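PDB 4JNG: nucleoprotein from Schmallenberg virus, which encapsidates the viral genomic RNA, shielding it from nucleases in a helical nucleocapsid that serves as template for transcription and replication. Local coordinates for residues Ala40-Leu45 and Leu64-Val69; Lys48-Val53 and Ile91-Met96; Gln33-Gly38 and Ala101-Asp106; Ala120-Pro125 and Cys132-Gly137. All blocks are in the same frame, centred on the assembly; numbering follows the deposited sequence.

Interaction 1 of 4, residues Ala40-Leu45 and Leu64-Val69; sequences ARVFFL and LTFGGV. With nucleotides of chain A.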
# COMPACT_ATOMS: atom_id res chain seq x y z
N ALA B 40 17.20 -29.69 -4.00
CA ALA B 40 17.55 -28.44 -3.33
C ALA B 40 17.70 -27.31 -4.34
O ALA B 40 17.37 -26.16 -4.05
CB ALA B 40 18.81 -28.58 -2.50
N ARG B 41 18.19 -27.63 -5.53
CA ARG B 41 18.32 -26.63 -6.59
C ARG B 41 16.97 -26.00 -6.92
O ARG B 41 16.87 -24.79 -7.13
CB ARG B 41 18.90 -27.26 -7.86
CG ARG B 41 18.73 -26.37 -9.09
CD ARG B 41 19.16 -27.04 -10.38
NE ARG B 41 18.84 -26.14 -11.48
CZ ARG B 41 19.58 -25.10 -11.84
NH1 ARG B 41 20.72 -24.80 -11.22
NH2 ARG B 41 19.18 -24.34 -12.85
N VAL B 42 15.95 -26.84 -7.02
CA VAL B 42 14.62 -26.39 -7.36
C VAL B 42 14.03 -25.60 -6.18
O VAL B 42 13.45 -24.53 -6.38
CB VAL B 42 13.69 -27.57 -7.72
CG1 VAL B 42 12.27 -27.08 -7.92
CG2 VAL B 42 14.19 -28.26 -8.98
N PHE B 43 14.18 -26.12 -4.96
CA PHE B 43 13.69 -25.38 -3.80
C PHE B 43 14.16 -23.94 -3.82
O PHE B 43 13.33 -23.02 -3.78
CB PHE B 43 14.09 -26.03 -2.48
CG PHE B 43 13.62 -25.24 -1.29
CD1 PHE B 43 12.32 -25.37 -0.83
CD2 PHE B 43 14.46 -24.33 -0.66
CE1 PHE B 43 11.87 -24.62 0.24
CE2 PHE B 43 14.02 -23.59 0.41
CZ PHE B 43 12.73 -23.73 0.87
N PHE B 44 15.47 -23.73 -3.88
CA PHE B 44 16.04 -22.39 -3.67
C PHE B 44 15.78 -21.40 -4.80
O PHE B 44 15.83 -20.19 -4.57
CB PHE B 44 17.53 -22.45 -3.34
CG PHE B 44 17.82 -22.95 -1.96
CD1 PHE B 44 17.50 -22.17 -0.85
CD2 PHE B 44 18.39 -24.20 -1.76
CE1 PHE B 44 17.75 -22.63 0.42
CE2 PHE B 44 18.64 -24.67 -0.48
CZ PHE B 44 18.31 -23.88 0.61
N LEU B 45 15.51 -21.87 -6.01
CA LEU B 45 15.10 -20.95 -7.07
C LEU B 45 13.60 -20.64 -7.05
O LEU B 45 13.18 -19.60 -7.57
CB LEU B 45 15.52 -21.48 -8.44
CG LEU B 45 17.04 -21.50 -8.63
CD1 LEU B 45 17.43 -22.44 -9.75
CD2 LEU B 45 17.58 -20.10 -8.88
N LEU B 64 3.78 -29.28 -0.80
CA LEU B 64 4.54 -28.68 -1.90
C LEU B 64 5.55 -29.67 -2.45
O LEU B 64 6.20 -30.38 -1.70
CB LEU B 64 5.28 -27.43 -1.41
CG LEU B 64 4.41 -26.26 -0.98
CD1 LEU B 64 5.32 -25.08 -0.66
CD2 LEU B 64 3.41 -25.88 -2.06
N THR B 65 5.67 -29.70 -3.77
CA THR B 65 6.58 -30.65 -4.44
C THR B 65 7.71 -29.88 -5.11
O THR B 65 7.45 -29.03 -5.97
CB THR B 65 5.84 -31.49 -5.48
OG1 THR B 65 4.66 -32.04 -4.89
CG2 THR B 65 6.72 -32.65 -6.01
N PHE B 66 8.94 -30.16 -4.71
CA PHE B 66 10.14 -29.57 -5.32
C PHE B 66 11.01 -30.67 -5.95
O PHE B 66 11.49 -31.55 -5.25
CB PHE B 66 10.97 -28.83 -4.28
CG PHE B 66 10.27 -27.66 -3.67
CD1 PHE B 66 10.27 -26.43 -4.31
CD2 PHE B 66 9.60 -27.78 -2.46
CE1 PHE B 66 9.62 -25.34 -3.75
CE2 PHE B 66 8.94 -26.70 -1.91
CZ PHE B 66 8.95 -25.48 -2.55
N GLY B 67 11.22 -30.59 -7.26
CA GLY B 67 12.00 -31.60 -8.00
C GLY B 67 11.55 -33.01 -7.69
O GLY B 67 12.37 -33.89 -7.42
N GLY B 68 10.24 -33.22 -7.69
CA GLY B 68 9.67 -34.56 -7.52
C GLY B 68 9.46 -35.03 -6.09
O GLY B 68 8.78 -36.03 -5.88
N VAL B 69 10.04 -34.33 -5.11
CA VAL B 69 9.89 -34.72 -3.71
C VAL B 69 8.81 -33.85 -3.05
O VAL B 69 8.89 -32.63 -3.10
CB VAL B 69 11.21 -34.58 -2.93
CG1 VAL B 69 11.02 -34.95 -1.47
CG2 VAL B 69 12.29 -35.45 -3.57
P U A 30 17.07 -12.61 -9.11
OP1 U A 30 16.88 -11.14 -9.18
OP2 U A 30 16.21 -13.51 -9.93
O5' U A 30 18.60 -12.92 -9.44
C5' U A 30 19.30 -13.90 -8.67
C4' U A 30 20.60 -14.32 -9.31
O4' U A 30 20.78 -15.75 -9.07
C3' U A 30 20.74 -14.15 -10.82
O3' U A 30 21.32 -12.88 -11.15
C2' U A 30 21.69 -15.28 -11.19
O2' U A 30 23.04 -14.97 -10.93
C1' U A 30 21.22 -16.39 -10.25
N1 U A 30 20.11 -17.18 -10.80
C2 U A 30 20.43 -18.28 -11.57
O2 U A 30 21.58 -18.61 -11.81
N3 U A 30 19.35 -18.98 -12.06
C4 U A 30 18.02 -18.70 -11.85
O4 U A 30 17.17 -19.43 -12.36
C5 U A 30 17.77 -17.55 -11.05
C6 U A 30 18.79 -16.84 -10.56
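F66, V42 and F43 make up nearly all of this buried contact, in which the C-terminal half of helix 37-45 packs against the tip of the β-hairpin formed by strands 61-66 and 69-74. A type I' turn from F66 to V69 closes the hairpin, with F66 N bonded to V69 O and V69 N to F66 O. At its start the ring of F66 leans against the helix. F43 presents its edge to one face of this ring in a T-shaped pair, centroids 5.0 Å apart and planes at 68°. CD1 of F43 does the touching, standing over the centre of the F66 ring and 3.8 Å from F66 CZ. F43 CG lies anti to its backbone N (chi1 178°), beside the carbonyl carbon, and from there the ring reaches F66; the helix itself closes in where F43 CA comes 3.6 Å from F66 CD1. V42 sets CG1 at the edge of the F66 ring, near the ring plane and 4.2 Å from F66 CD1. Other elements complete the surroundings of F66: A50 of helix 47-56 touches it, F7 of the second subunit stacks on it, and T65 and F66 pair in a parallel β ladder with a strand of that subunit. The hairpin thus carries its sheet across the oligomer interface. On the helix, L45 sends CD2 to 3.3 Å from C4 of U30 of the bound RNA (chain A). Where the hairpin begins to turn, V42 CG1 rests 3.7 Å from the backbone N of G67.

Interaction 2 of 4, residues Lys48-Val53 and Ile91-Met96; sequences KKAKMV and ITLHRM. With nucleotides of chain A.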
# COMPACT_ATOMS: atom_id res chain seq x y z
N LYS B 48 10.86 -17.97 -3.29
CA LYS B 48 10.06 -16.75 -3.33
C LYS B 48 8.68 -17.02 -3.93
O LYS B 48 7.66 -16.53 -3.41
CB LYS B 48 10.79 -15.66 -4.12
CG LYS B 48 9.98 -14.39 -4.36
CD LYS B 48 10.86 -13.15 -4.23
CE LYS B 48 10.34 -12.00 -5.08
NZ LYS B 48 11.12 -10.75 -4.84
N LYS B 49 8.64 -17.80 -5.00
CA LYS B 49 7.39 -18.17 -5.66
C LYS B 49 6.47 -19.00 -4.76
O LYS B 49 5.25 -18.80 -4.76
CB LYS B 49 7.69 -18.95 -6.95
CG LYS B 49 6.46 -19.25 -7.79
CD LYS B 49 6.85 -19.74 -9.17
CE LYS B 49 5.74 -20.59 -9.78
NZ LYS B 49 6.10 -21.06 -11.15
N ALA B 50 7.04 -19.94 -4.01
CA ALA B 50 6.24 -20.82 -3.16
C ALA B 50 5.62 -20.03 -2.01
O ALA B 50 4.52 -20.32 -1.54
CB ALA B 50 7.12 -21.94 -2.61
N LYS B 51 6.35 -19.01 -1.59
CA LYS B 51 5.97 -18.13 -0.51
C LYS B 51 4.79 -17.26 -0.95
O LYS B 51 3.85 -17.04 -0.18
CB LYS B 51 7.22 -17.31 -0.16
CG LYS B 51 7.05 -16.14 0.77
CD LYS B 51 8.37 -15.38 0.84
CE LYS B 51 9.23 -15.84 2.00
NZ LYS B 51 10.33 -14.86 2.20
N MET B 52 4.82 -16.79 -2.19
CA MET B 52 3.69 -16.07 -2.79
C MET B 52 2.46 -16.97 -2.92
O MET B 52 1.34 -16.53 -2.66
CB MET B 52 4.06 -15.58 -4.18
CG MET B 52 5.13 -14.50 -4.21
SD MET B 52 6.12 -14.58 -5.72
CE MET B 52 4.89 -15.02 -6.95
N VAL B 53 2.68 -18.21 -3.33
CA VAL B 53 1.60 -19.19 -3.38
C VAL B 53 0.98 -19.27 -1.99
O VAL B 53 -0.20 -18.93 -1.80
CB VAL B 53 2.11 -20.57 -3.88
CG1 VAL B 53 1.08 -21.66 -3.65
CG2 VAL B 53 2.47 -20.50 -5.35
N ILE B 91 7.76 -28.26 9.46
CA ILE B 91 8.53 -27.36 8.62
C ILE B 91 7.62 -26.30 8.02
O ILE B 91 6.55 -26.59 7.49
CB ILE B 91 9.33 -28.07 7.48
CG1 ILE B 91 8.49 -29.12 6.74
CG2 ILE B 91 10.58 -28.73 8.05
CD1 ILE B 91 9.20 -29.72 5.54
N THR B 92 8.06 -25.06 8.17
CA THR B 92 7.57 -23.96 7.38
C THR B 92 8.53 -23.84 6.23
O THR B 92 9.55 -24.52 6.19
CB THR B 92 7.60 -22.66 8.21
OG1 THR B 92 8.93 -22.45 8.68
CG2 THR B 92 6.67 -22.77 9.39
N LEU B 93 8.22 -22.95 5.30
CA LEU B 93 9.09 -22.64 4.20
C LEU B 93 10.44 -22.16 4.71
O LEU B 93 11.51 -22.55 4.18
CB LEU B 93 8.45 -21.58 3.30
CG LEU B 93 8.62 -21.70 1.79
CD1 LEU B 93 8.59 -23.15 1.31
CD2 LEU B 93 7.51 -20.90 1.11
N HIS B 94 10.39 -21.33 5.75
CA HIS B 94 11.58 -20.78 6.35
C HIS B 94 12.44 -21.86 6.99
O HIS B 94 13.65 -21.88 6.79
CB HIS B 94 11.22 -19.73 7.40
CG HIS B 94 12.37 -18.88 7.81
ND1 HIS B 94 13.08 -19.09 8.97
CD2 HIS B 94 12.96 -17.83 7.20
CE1 HIS B 94 14.04 -18.20 9.07
NE2 HIS B 94 14.00 -17.42 8.00
N ARG B 95 11.82 -22.75 7.75
CA ARG B 95 12.57 -23.80 8.43
C ARG B 95 13.20 -24.76 7.41
O ARG B 95 14.37 -25.12 7.53
CB ARG B 95 11.66 -24.57 9.39
CG ARG B 95 11.26 -23.77 10.64
CD ARG B 95 10.49 -24.66 11.61
NE ARG B 95 10.02 -23.94 12.78
CZ ARG B 95 9.29 -24.45 13.76
NH1 ARG B 95 8.90 -25.73 13.75
NH2 ARG B 95 8.93 -23.67 14.78
N MET B 96 12.41 -25.11 6.41
CA MET B 96 12.80 -26.04 5.35
C MET B 96 14.05 -25.54 4.63
O MET B 96 14.99 -26.30 4.40
CB MET B 96 11.62 -26.14 4.37
CG MET B 96 11.79 -27.13 3.26
SD MET B 96 10.28 -27.19 2.30
CE MET B 96 10.91 -28.24 0.99
P U A 29 15.60 -8.75 -4.38
OP1 U A 29 16.07 -8.08 -5.62
OP2 U A 29 14.15 -8.78 -4.07
O5' U A 29 16.12 -10.25 -4.36
C5' U A 29 17.42 -10.60 -4.87
C4' U A 29 17.38 -12.00 -5.44
O4' U A 29 17.00 -12.93 -4.39
C3' U A 29 16.39 -12.21 -6.58
O3' U A 29 16.93 -13.08 -7.57
C2' U A 29 15.20 -12.85 -5.87
O2' U A 29 14.32 -13.60 -6.68
C1' U A 29 15.91 -13.72 -4.84
N1 U A 29 15.09 -14.10 -3.68
C2 U A 29 15.23 -15.38 -3.19
O2 U A 29 16.01 -16.19 -3.66
N3 U A 29 14.42 -15.68 -2.12
C4 U A 29 13.51 -14.85 -1.50
O4 U A 29 12.85 -15.27 -0.55
C5 U A 29 13.42 -13.54 -2.07
C6 U A 29 14.20 -13.22 -3.11
P U A 24 10.10 -20.02 13.71
OP1 U A 24 10.44 -21.11 12.74
OP2 U A 24 11.06 -18.92 13.94
O5' U A 24 8.72 -19.36 13.27
C5' U A 24 7.51 -20.12 13.17
C4' U A 24 6.35 -19.19 12.94
O4' U A 24 6.04 -18.48 14.17
C3' U A 24 6.56 -18.09 11.92
O3' U A 24 6.37 -18.55 10.59
C2' U A 24 5.52 -17.07 12.34
O2' U A 24 4.19 -17.37 11.97
C1' U A 24 5.62 -17.16 13.86
N1 U A 24 6.59 -16.21 14.45
C2 U A 24 6.17 -14.90 14.62
O2 U A 24 5.07 -14.51 14.28
N3 U A 24 7.11 -14.07 15.18
C4 U A 24 8.38 -14.40 15.59
O4 U A 24 9.10 -13.53 16.08
C5 U A 24 8.73 -15.77 15.38
C6 U A 24 7.85 -16.61 14.83
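Two helices that carry RNA-binding residues meet where L93, in the first turn of helix 93-110, pushes its CD2 methyl against the backbone of helix 47-56. That methyl lies 3.5 Å from K51 N and 3.9 Å from A50 CB, with K51 CB also close, so one leucine branch bears the whole apolar contact. The motif behind it is an N-capped helix start: T92 OG1 accepts a 3.1 Å bond from R95 N, at an N-H...O angle of 163°, while M96 N bonds to T92 O. From this capped turn R95 runs out extended from CG to NE and bonds OP1 of U24 of the bound RNA (chain A) through NE, 2.9 Å and nearly straight at 168°. The phosphate sits at the guanidinium edge; NH1 is held by P87 O and A90 O, and NH2 bonds another phosphate of the RNA, which together should fix the plane of the group. Across the contact, K48 lays its chain over one face of the base of U29 of the same RNA chain, CD 3.4 Å from C5. K51, bent at chi3 (-93°), turns its NZ toward O4 of the same base, 3.8 Å away.

Interaction 3 of 4, residues Gln33-Gly38 and Ala101-Asp106; sequences QQLNFG and ARWIAD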
# COMPACT_ATOMS: atom_id res chain seq x y z
N GLN B 33 16.29 -39.61 2.83
CA GLN B 33 16.57 -40.59 1.78
C GLN B 33 16.12 -40.08 0.41
O GLN B 33 16.54 -40.62 -0.60
CB GLN B 33 15.90 -41.94 2.07
CG GLN B 33 16.41 -42.61 3.33
CD GLN B 33 17.88 -42.97 3.25
OE1 GLN B 33 18.74 -42.19 3.64
NE2 GLN B 33 18.17 -44.15 2.71
N GLN B 34 15.27 -39.05 0.39
CA GLN B 34 14.76 -38.52 -0.87
C GLN B 34 15.52 -37.30 -1.39
O GLN B 34 15.25 -36.84 -2.50
CB GLN B 34 13.29 -38.16 -0.74
CG GLN B 34 12.39 -39.30 -0.28
CD GLN B 34 10.93 -38.91 -0.16
OE1 GLN B 34 10.32 -39.08 0.89
NE2 GLN B 34 10.37 -38.36 -1.23
N LEU B 35 16.44 -36.76 -0.60
CA LEU B 35 17.10 -35.52 -0.99
C LEU B 35 18.25 -35.74 -1.95
O LEU B 35 18.99 -36.72 -1.85
CB LEU B 35 17.60 -34.78 0.24
CG LEU B 35 16.52 -34.30 1.19
CD1 LEU B 35 17.17 -33.80 2.45
CD2 LEU B 35 15.65 -33.23 0.54
N ASN B 36 18.39 -34.82 -2.90
CA ASN B 36 19.58 -34.71 -3.73
C ASN B 36 19.72 -33.25 -4.12
O ASN B 36 18.82 -32.46 -3.86
CB ASN B 36 19.48 -35.60 -4.97
CG ASN B 36 18.28 -35.29 -5.83
OD1 ASN B 36 18.22 -34.25 -6.49
ND2 ASN B 36 17.30 -36.18 -5.83
N PHE B 37 20.83 -32.89 -4.75
CA PHE B 37 21.11 -31.50 -5.09
C PHE B 37 20.16 -30.90 -6.12
O PHE B 37 20.01 -29.69 -6.17
CB PHE B 37 22.56 -31.34 -5.58
CG PHE B 37 23.60 -31.66 -4.53
CD1 PHE B 37 23.30 -31.67 -3.18
CD2 PHE B 37 24.91 -31.90 -4.92
CE1 PHE B 37 24.28 -31.95 -2.24
CE2 PHE B 37 25.89 -32.18 -3.98
CZ PHE B 37 25.57 -32.20 -2.64
N GLY B 38 19.53 -31.74 -6.94
CA GLY B 38 18.50 -31.26 -7.88
C GLY B 38 17.27 -30.79 -7.13
O GLY B 38 16.64 -29.79 -7.49
N ALA B 101 19.74 -26.06 3.47
CA ALA B 101 21.06 -25.43 3.47
C ALA B 101 22.04 -26.19 4.36
O ALA B 101 23.18 -26.45 3.97
CB ALA B 101 20.97 -23.98 3.91
N ARG B 102 21.58 -26.55 5.55
CA ARG B 102 22.38 -27.32 6.49
C ARG B 102 22.70 -28.72 5.95
O ARG B 102 23.79 -29.23 6.16
CB ARG B 102 21.63 -27.42 7.83
CG ARG B 102 22.19 -28.43 8.82
CD ARG B 102 23.50 -28.00 9.43
NE ARG B 102 23.37 -28.02 10.88
CZ ARG B 102 23.50 -29.09 11.65
NH1 ARG B 102 23.81 -30.29 11.14
NH2 ARG B 102 23.33 -28.97 12.95
N TRP B 103 21.73 -29.33 5.27
CA TRP B 103 21.95 -30.64 4.65
C TRP B 103 23.04 -30.55 3.59
O TRP B 103 23.93 -31.39 3.55
CB TRP B 103 20.65 -31.19 4.08
CG TRP B 103 20.85 -32.45 3.28
CD1 TRP B 103 21.04 -33.70 3.77
CD2 TRP B 103 20.89 -32.56 1.86
NE1 TRP B 103 21.20 -34.60 2.74
CE2 TRP B 103 21.11 -33.92 1.55
CE3 TRP B 103 20.76 -31.64 0.81
CZ2 TRP B 103 21.20 -34.39 0.24
CZ3 TRP B 103 20.85 -32.10 -0.49
CH2 TRP B 103 21.08 -33.46 -0.76
N ILE B 104 22.98 -29.52 2.75
CA ILE B 104 23.98 -29.32 1.69
C ILE B 104 25.37 -29.18 2.31
O ILE B 104 26.33 -29.82 1.86
CB ILE B 104 23.69 -28.09 0.81
CG1 ILE B 104 22.40 -28.29 0.01
CG2 ILE B 104 24.83 -27.83 -0.17
CD1 ILE B 104 21.81 -27.00 -0.53
N ALA B 105 25.46 -28.34 3.34
CA ALA B 105 26.72 -28.10 4.02
C ALA B 105 27.26 -29.36 4.68
O ALA B 105 28.47 -29.64 4.59
CB ALA B 105 26.57 -26.97 5.04
N ASP B 106 26.38 -30.14 5.32
CA ASP B 106 26.78 -31.43 5.89
C ASP B 106 27.29 -32.41 4.84
O ASP B 106 28.20 -33.20 5.10
CB ASP B 106 25.64 -32.06 6.69
CG ASP B 106 25.38 -31.35 8.01
OD1 ASP B 106 26.29 -30.64 8.47
OD2 ASP B 106 24.27 -31.48 8.58
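D106 OD2 takes a 2.9 Å salt bridge from R102 NH1, one helical turn earlier on the helix that supplies W103; OD2 uses its syn lone pair and lies in the guanidinium plane of R102. Y24 adds a weak hydrogen bond to the same oxygen, and R102 NH2 pairs with E21. Beside this polar patch, W103 carries the contact with the segment 33-38. L35 lies over one face of the indole, its CB 3.8 Å from the centroid of the six-membered ring and 19° off the normal, a CH-pi contact, while its CD1 reaches the five-membered ring. At the far end of the six-membered ring, N36 CA comes 3.6 Å from W103 CH2. F37 meets the indole obliquely, planes at 69°, with its CD1 3.7 Å from W103 CZ3. With CG anti to the backbone N (chi1 173°), W103 reaches across to all three residues. N36 also N-caps helix 37-45: OD1 accepts from V39 N and, weakly, from G38 N. The contact joins the start of helix 37-45 to the middle of helix 93-110, where W103 also touches Y24 and I28 of helix 20-31 and F37 packs on helix 112-121.

Interaction 4 of 4, residues Ala120-Pro125 and Cys132-Gly137; sequences AQIVMP and CTWADG. With nucleotides of chain A.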
# COMPACT_ATOMS: atom_id res chain seq x y z
N ALA B 120 28.08 -26.84 -8.87
CA ALA B 120 27.65 -26.79 -10.27
C ALA B 120 26.13 -26.82 -10.45
O ALA B 120 25.63 -26.36 -11.48
CB ALA B 120 28.30 -27.92 -11.06
N GLN B 121 25.40 -27.33 -9.46
CA GLN B 121 23.93 -27.44 -9.55
C GLN B 121 23.15 -26.38 -8.77
O GLN B 121 22.12 -25.89 -9.26
CB GLN B 121 23.49 -28.80 -9.04
CG GLN B 121 23.84 -29.97 -9.94
CD GLN B 121 23.46 -31.27 -9.28
OE1 GLN B 121 24.24 -31.84 -8.52
NE2 GLN B 121 22.25 -31.73 -9.54
N ILE B 122 23.61 -26.02 -7.58
CA ILE B 122 22.81 -25.20 -6.64
C ILE B 122 23.11 -23.70 -6.70
O ILE B 122 24.27 -23.27 -6.62
CB ILE B 122 22.96 -25.72 -5.20
CG1 ILE B 122 22.46 -27.17 -5.13
CG2 ILE B 122 22.17 -24.86 -4.21
CD1 ILE B 122 22.87 -27.90 -3.88
N VAL B 123 22.03 -22.92 -6.79
CA VAL B 123 22.10 -21.48 -6.92
C VAL B 123 21.43 -20.82 -5.71
O VAL B 123 20.30 -21.16 -5.38
CB VAL B 123 21.41 -21.03 -8.22
CG1 VAL B 123 21.63 -19.55 -8.45
CG2 VAL B 123 21.95 -21.82 -9.41
N MET B 124 22.13 -19.90 -5.06
CA MET B 124 21.57 -19.14 -3.94
C MET B 124 21.38 -17.70 -4.41
O MET B 124 22.30 -16.89 -4.30
CB MET B 124 22.50 -19.21 -2.73
CG MET B 124 21.92 -18.69 -1.41
SD MET B 124 20.52 -19.63 -0.75
CE MET B 124 21.15 -21.30 -0.83
N PRO B 125 20.20 -17.39 -4.96
CA PRO B 125 19.91 -16.01 -5.32
C PRO B 125 19.61 -15.20 -4.08
O PRO B 125 18.48 -15.16 -3.61
CB PRO B 125 18.67 -16.12 -6.22
CG PRO B 125 18.33 -17.56 -6.31
CD PRO B 125 19.03 -18.25 -5.19
N CYS B 132 28.70 -13.01 -3.94
CA CYS B 132 29.25 -14.12 -3.14
C CYS B 132 29.89 -15.25 -3.98
O CYS B 132 31.11 -15.35 -4.04
CB CYS B 132 28.22 -14.67 -2.15
SG CYS B 132 28.93 -15.62 -0.78
N THR B 133 29.08 -16.08 -4.63
CA THR B 133 29.55 -17.30 -5.34
C THR B 133 30.14 -18.40 -4.43
O THR B 133 30.64 -18.14 -3.34
CB THR B 133 30.57 -17.03 -6.48
OG1 THR B 133 31.80 -16.53 -5.94
CG2 THR B 133 30.00 -16.05 -7.49
N TRP B 134 30.09 -19.63 -4.93
CA TRP B 134 30.65 -20.79 -4.24
C TRP B 134 32.14 -20.63 -3.97
O TRP B 134 32.70 -21.30 -3.11
CB TRP B 134 30.42 -22.06 -5.05
CG TRP B 134 29.02 -22.62 -4.99
CD1 TRP B 134 27.99 -22.36 -5.84
CD2 TRP B 134 28.52 -23.55 -4.03
NE1 TRP B 134 26.87 -23.07 -5.47
CE2 TRP B 134 27.17 -23.81 -4.36
CE3 TRP B 134 29.07 -24.20 -2.92
CZ2 TRP B 134 26.37 -24.69 -3.62
CZ3 TRP B 134 28.28 -25.08 -2.19
CH2 TRP B 134 26.94 -25.31 -2.54
N ALA B 135 32.78 -19.73 -4.73
CA ALA B 135 34.19 -19.40 -4.58
C ALA B 135 34.55 -18.96 -3.17
O ALA B 135 35.63 -19.27 -2.67
CB ALA B 135 34.57 -18.31 -5.56
N ASP B 136 33.64 -18.24 -2.52
CA ASP B 136 33.87 -17.74 -1.16
C ASP B 136 33.71 -18.82 -0.09
O ASP B 136 33.80 -18.52 1.11
CB ASP B 136 32.93 -16.56 -0.86
CG ASP B 136 33.30 -15.31 -1.65
OD1 ASP B 136 34.50 -14.97 -1.71
OD2 ASP B 136 32.39 -14.66 -2.19
N GLY B 137 33.48 -20.06 -0.50
CA GLY B 137 33.34 -21.17 0.43
C GLY B 137 31.88 -21.47 0.71
O GLY B 137 31.03 -20.57 0.70
P U A 29 15.60 -8.75 -4.38
OP1 U A 29 16.07 -8.08 -5.62
OP2 U A 29 14.15 -8.78 -4.07
O5' U A 29 16.12 -10.25 -4.36
C5' U A 29 17.42 -10.60 -4.87
C4' U A 29 17.38 -12.00 -5.44
O4' U A 29 17.00 -12.93 -4.39
C3' U A 29 16.39 -12.21 -6.58
O3' U A 29 16.93 -13.08 -7.57
C2' U A 29 15.20 -12.85 -5.87
O2' U A 29 14.32 -13.60 -6.68
C1' U A 29 15.91 -13.72 -4.84
N1 U A 29 15.09 -14.10 -3.68
C2 U A 29 15.23 -15.38 -3.19
O2 U A 29 16.01 -16.19 -3.66
N3 U A 29 14.42 -15.68 -2.12
C4 U A 29 13.51 -14.85 -1.50
O4 U A 29 12.85 -15.27 -0.55
C5 U A 29 13.42 -13.54 -2.07
C6 U A 29 14.20 -13.22 -3.11
P U A 30 17.07 -12.61 -9.11
OP1 U A 30 16.88 -11.14 -9.18
OP2 U A 30 16.21 -13.51 -9.93
O5' U A 30 18.60 -12.92 -9.44
C5' U A 30 19.30 -13.90 -8.67
C4' U A 30 20.60 -14.32 -9.31
O4' U A 30 20.78 -15.75 -9.07
C3' U A 30 20.74 -14.15 -10.82
O3' U A 30 21.32 -12.88 -11.15
C2' U A 30 21.69 -15.28 -11.19
O2' U A 30 23.04 -14.97 -10.93
C1' U A 30 21.22 -16.39 -10.25
N1 U A 30 20.11 -17.18 -10.80
C2 U A 30 20.43 -18.28 -11.57
O2 U A 30 21.58 -18.61 -11.81
N3 U A 30 19.35 -18.98 -12.06
C4 U A 30 18.02 -18.70 -11.85
O4 U A 30 17.17 -19.43 -12.36
C5 U A 30 17.77 -17.55 -11.05
C6 U A 30 18.79 -16.84 -10.56
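A chi1 of -77° sets W134 CG anti to its carbonyl carbon, and chi2 of 93° then turns the indole so that its N-H edge meets the carbonyl of I122. W134 NE1 donates to I122 O at 2.9 Å, with an N-H...O angle of 170°. The oxygen lies almost in the indole plane, while the donor is tilted modestly from the carbonyl plane. I122 is the first residue to leave helical angles after helix 112-121, so the indole takes up a carbonyl that no longer belongs to the helix. Beside the bond, I122 CB touches W134 CZ2 at 3.9 Å, adding an apolar component along the same indole edge. W134 opens a short 3-10 turn, in which D136 N bonds to T133 O and G137 N to W134 O. Farther along the extended chain the bound RNA (chain A) comes close: V123 CG1 lies 3.5 Å from O2 of its U30, and P125 CB 3.4 Å from C5' of U30. The indole is seated among L115, A118 and S119 of helix 112-121 and L142 and Y141 of helix 138-142, while the extended run 122-125 passes alongside helix 37-45, where V123 meets R41 and P125 meets L45.

In the fold
Interactions 1 and 2 are buried and adjoin: F43 and F66 of the first both pack on M96 of the second, and both contacts touch the second subunit. Interactions 3 and 4 are only partly buried. Helix 37-45 serves interactions 1 and 3, one at its C-terminal half and the other at its start; helix 93-110 likewise serves interactions 2 and 3. Chemistry follows place: a T-shaped aromatic pair by the subunit interface, a single leucine methyl on helix 47-56 beside RNA-binding K51, a tryptophan face under a leucine at the surface, and an indole-carbonyl hydrogen bond in interaction 4. I104 of interaction 3 meets I122 of interaction 4, and R41 NH1 bonds Q121 O between interactions 1 and 4.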